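Local structure of acyl-CoA N-acyltransferases (NAT) superfamily protein (Arabidopsis thaliana, 6TH0) at residues A[76-80]-A[132-136]. The protein probably transfers the acetyl group of acetyl-CoA to the N-terminal methionine of transmembrane proteins and to protein lysines, through the GNAT domain that this chain contains. Residues are numbered along the deposited sequence.
With ACO (acetyl coenzyme *a), chain C.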
loop_
_atom_site.group_PDB
_atom_site.type_symbol
_atom_site.label_atom_id
_atom_site.label_comp_id
_atom_site.label_asym_id
_atom_site.label_seq_id
_atom_site.Cartn_x
_atom_site.Cartn_y
_atom_site.Cartn_z
ATOM N N GLU A 76 0.209 -16.397 9.349
ATOM C CA GLU A 76 1.576 -16.278 8.868
ATOM C C GLU A 76 2.086 -14.845 8.919
ATOM O O GLU A 76 3.211 -14.576 8.470
ATOM C CB GLU A 76 1.682 -16.838 7.442
ATOM C CG GLU A 76 1.231 -18.289 7.340
ATOM C CD GLU A 76 1.435 -18.885 5.958
ATOM O OE1 GLU A 76 1.571 -20.125 5.864
ATOM O OE2 GLU A 76 1.465 -18.119 4.969
ATOM N N SER A 77 1.261 -13.911 9.398
ATOM C CA SER A 77 1.649 -12.510 9.446
ATOM C C SER A 77 2.357 -12.220 10.761
ATOM O O SER A 77 2.183 -12.928 11.758
ATOM C CB SER A 77 0.427 -11.597 9.314
ATOM O OG SER A 77 -0.344 -11.652 10.506
ATOM N N GLU A 78 3.134 -11.137 10.768
ATOM C CA GLU A 78 3.814 -10.761 11.997
ATOM C C GLU A 78 2.885 -10.173 13.052
ATOM O O GLU A 78 3.326 -9.984 14.189
ATOM C CB GLU A 78 4.914 -9.750 11.690
ATOM C CG GLU A 78 4.381 -8.400 11.288
ATOM C CD GLU A 78 5.443 -7.528 10.645
ATOM O OE1 GLU A 78 5.873 -7.852 9.515
ATOM O OE2 GLU A 78 5.836 -6.516 11.268
ATOM N N ILE A 79 1.631 -9.876 12.721
ATOM C CA ILE A 79 0.704 -9.320 13.699
ATOM C C ILE A 79 -0.302 -10.367 14.156
ATOM O O ILE A 79 -1.318 -10.031 14.768
ATOM C CB ILE A 79 -0.018 -8.075 13.163
ATOM C CG1 ILE A 79 -0.849 -8.436 11.936
ATOM C CG2 ILE A 79 0.975 -6.971 12.854
ATOM C CD1 ILE A 79 -1.646 -7.292 11.399
ATOM N N SER A 80 -0.015 -11.642 13.899
ATOM C CA SER A 80 -0.897 -12.698 14.364
ATOM C C SER A 80 -1.061 -12.639 15.877
ATOM O O SER A 80 -2.098 -13.048 16.408
ATOM C CB SER A 80 -0.363 -14.061 13.929
ATOM O OG SER A 80 -1.293 -15.075 14.235
ATOM N N VAL A 132 -5.991 -4.379 7.434
ATOM C CA VAL A 132 -4.874 -3.894 6.629
ATOM C C VAL A 132 -3.714 -3.577 7.560
ATOM O O VAL A 132 -3.924 -3.045 8.655
ATOM C CB VAL A 132 -5.277 -2.630 5.831
ATOM C CG1 VAL A 132 -4.134 -2.144 4.917
ATOM C CG2 VAL A 132 -6.579 -2.875 5.053
ATOM N N TYR A 133 -2.493 -3.917 7.146
ATOM C CA TYR A 133 -1.303 -3.501 7.884
ATOM C C TYR A 133 -0.188 -3.164 6.901
ATOM O O TYR A 133 -0.284 -3.415 5.697
ATOM C CB TYR A 133 -0.850 -4.547 8.927
ATOM C CG TYR A 133 -0.150 -5.811 8.441
ATOM C CD1 TYR A 133 -0.837 -6.802 7.732
ATOM C CD2 TYR A 133 1.191 -6.044 8.751
ATOM C CE1 TYR A 133 -0.180 -7.966 7.302
ATOM C CE2 TYR A 133 1.845 -7.200 8.339
ATOM C CZ TYR A 133 1.159 -8.164 7.619
ATOM O OH TYR A 133 1.825 -9.325 7.216
ATOM N N LEU A 134 0.841 -2.511 7.420
ATOM C CA LEU A 134 1.954 -2.047 6.609
ATOM C C LEU A 134 3.053 -1.566 7.543
ATOM O O LEU A 134 2.864 -1.456 8.758
ATOM C CB LEU A 134 1.512 -0.929 5.662
ATOM C CG LEU A 134 1.142 0.352 6.426
ATOM C CD1 LEU A 134 1.431 1.528 5.541
ATOM C CD2 LEU A 134 -0.322 0.384 6.907
ATOM N N HIS A 135 4.192 -1.243 6.951
ATOM C CA HIS A 135 5.306 -0.643 7.659
ATOM C C HIS A 135 5.619 0.696 7.016
ATOM O O HIS A 135 5.591 0.829 5.790
ATOM C CB HIS A 135 6.543 -1.550 7.644
ATOM C CG HIS A 135 6.357 -2.837 8.384
ATOM N ND1 HIS A 135 5.862 -3.977 7.790
ATOM C CD2 HIS A 135 6.622 -3.165 9.669
ATOM C CE1 HIS A 135 5.826 -4.953 8.682
ATOM N NE2 HIS A 135 6.281 -4.485 9.831
ATOM N N VAL A 136 5.883 1.687 7.857
ATOM C CA VAL A 136 6.240 3.029 7.433
ATOM C C VAL A 136 7.661 3.308 7.893
ATOM O O VAL A 136 8.027 2.992 9.032
ATOM C CB VAL A 136 5.253 4.059 8.030
ATOM C CG1 VAL A 136 5.607 5.462 7.614
ATOM C CG2 VAL A 136 3.814 3.698 7.650
HETATM N N1A ACO C . -6.028 21.197 0.705
HETATM C C2A ACO C . -4.871 21.301 1.444
HETATM N N3A ACO C . -4.127 20.363 2.055
HETATM C C4A ACO C . -4.658 19.091 1.880
HETATM C C5A ACO C . -5.851 18.821 1.138
HETATM C C6A ACO C . -6.511 19.923 0.561
HETATM N N6A ACO C . -7.658 19.728 -0.162
HETATM N N7A ACO C . -6.143 17.451 1.127
HETATM C C8A ACO C . -5.144 16.903 1.850
HETATM N N9A ACO C . -4.231 17.844 2.326
HETATM C C1B ACO C . -3.043 17.607 3.148
HETATM C C2B ACO C . -3.237 16.472 4.255
HETATM O O2B ACO C . -3.865 16.995 5.349
HETATM C C3B ACO C . -1.663 16.301 4.496
HETATM O O3B ACO C . -1.303 17.406 5.169
HETATM P P3B ACO C . 0.095 17.116 6.329
HETATM O O7A ACO C . 1.152 16.990 5.263
HETATM O O8A ACO C . 0.120 18.374 7.181
HETATM O O9A ACO C . -0.351 15.818 6.958
HETATM C C4B ACO C . -1.106 16.289 3.033
HETATM O O4B ACO C . -1.961 17.196 2.263
HETATM C C5B ACO C . -1.060 14.866 2.445
HETATM O O5B ACO C . -2.300 14.236 2.529
HETATM P P1A ACO C . -2.639 13.543 1.071
HETATM O O1A ACO C . -2.730 14.597 0.031
HETATM O O2A ACO C . -3.761 12.568 1.297
HETATM O O3A ACO C . -1.357 12.553 0.577
HETATM P P2A ACO C . -0.623 12.982 -0.766
HETATM O O4A ACO C . -1.412 12.649 -1.979
HETATM O O5A ACO C . 0.108 14.296 -0.682
HETATM O O6A ACO C . 0.669 11.828 -0.887
HETATM C CBP ACO C . 2.429 10.556 0.151
HETATM C CCP ACO C . 1.159 11.490 0.365
HETATM C CDP ACO C . 1.934 9.253 -0.432
HETATM C CEP ACO C . 3.140 10.314 1.484
HETATM C CAP ACO C . 3.333 11.327 -0.847
HETATM O OAP ACO C . 3.957 12.442 -0.217
HETATM C C9P ACO C . 4.454 10.491 -1.459
HETATM O O9P ACO C . 4.301 9.950 -2.532
HETATM N N8P ACO C . 5.666 10.432 -0.802
HETATM C C7P ACO C . 6.818 9.637 -1.345
HETATM C C6P ACO C . 6.507 8.169 -1.326
HETATM C C5P ACO C . 6.349 7.777 0.101
HETATM O O5P ACO C . 7.002 8.231 1.028
HETATM N N4P ACO C . 5.378 6.831 0.364
HETATM C C3P ACO C . 5.219 6.471 1.772
HETATM C C2P ACO C . 4.749 5.065 1.876
HETATM S S1P ACO C . 4.595 4.656 3.683
HETATM C C ACO C . 6.273 4.067 3.904
HETATM O O ACO C . 7.114 4.696 4.497
HETATM C CH3 ACO C . 6.608 2.809 3.288
#
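How a loop can meet a strand through side chains, without a backbone hydrogen bond between them, is illustrated by 76-80, which forms a type I turn from Ser77 to Ser80, and 132-136, an extended run within strand 129-137. The backbones stay well separated: the closest CA atoms, those of Ile79 and Tyr133, are 8.5 Å apart. The side chains of Tyr133 and Ile79 fill this gap together. The methyl CD1 of Ile79 sits over one face of the Tyr133 ring, 4.0 Å from the centroid in a CH-pi contact, while the hydroxyl OH of Tyr133 approaches Ser77 CB at 3.4 Å; Ser77 OG bonds to the carbonyl of Ala74. Further along the strand, His135 NE2 donates a short hydrogen bond of 2.5 Å to Glu78 OE2, the carboxylate meeting the imidazole at its edge. The other ring nitrogen, ND1, bonds to Tyr96, and Phe161 stacks on the imidazole. Toward the acetyl donor, the backbone carbonyl oxygen His135 O lies 3.3 Å from the acetyl methyl carbon CH3 of acetyl-CoA. The His-carboxylate pair thus links the loop after strand 63-73 to strand 129-137, which contributes His135 and Val136 to the acetyl-CoA pocket of the GNAT fold.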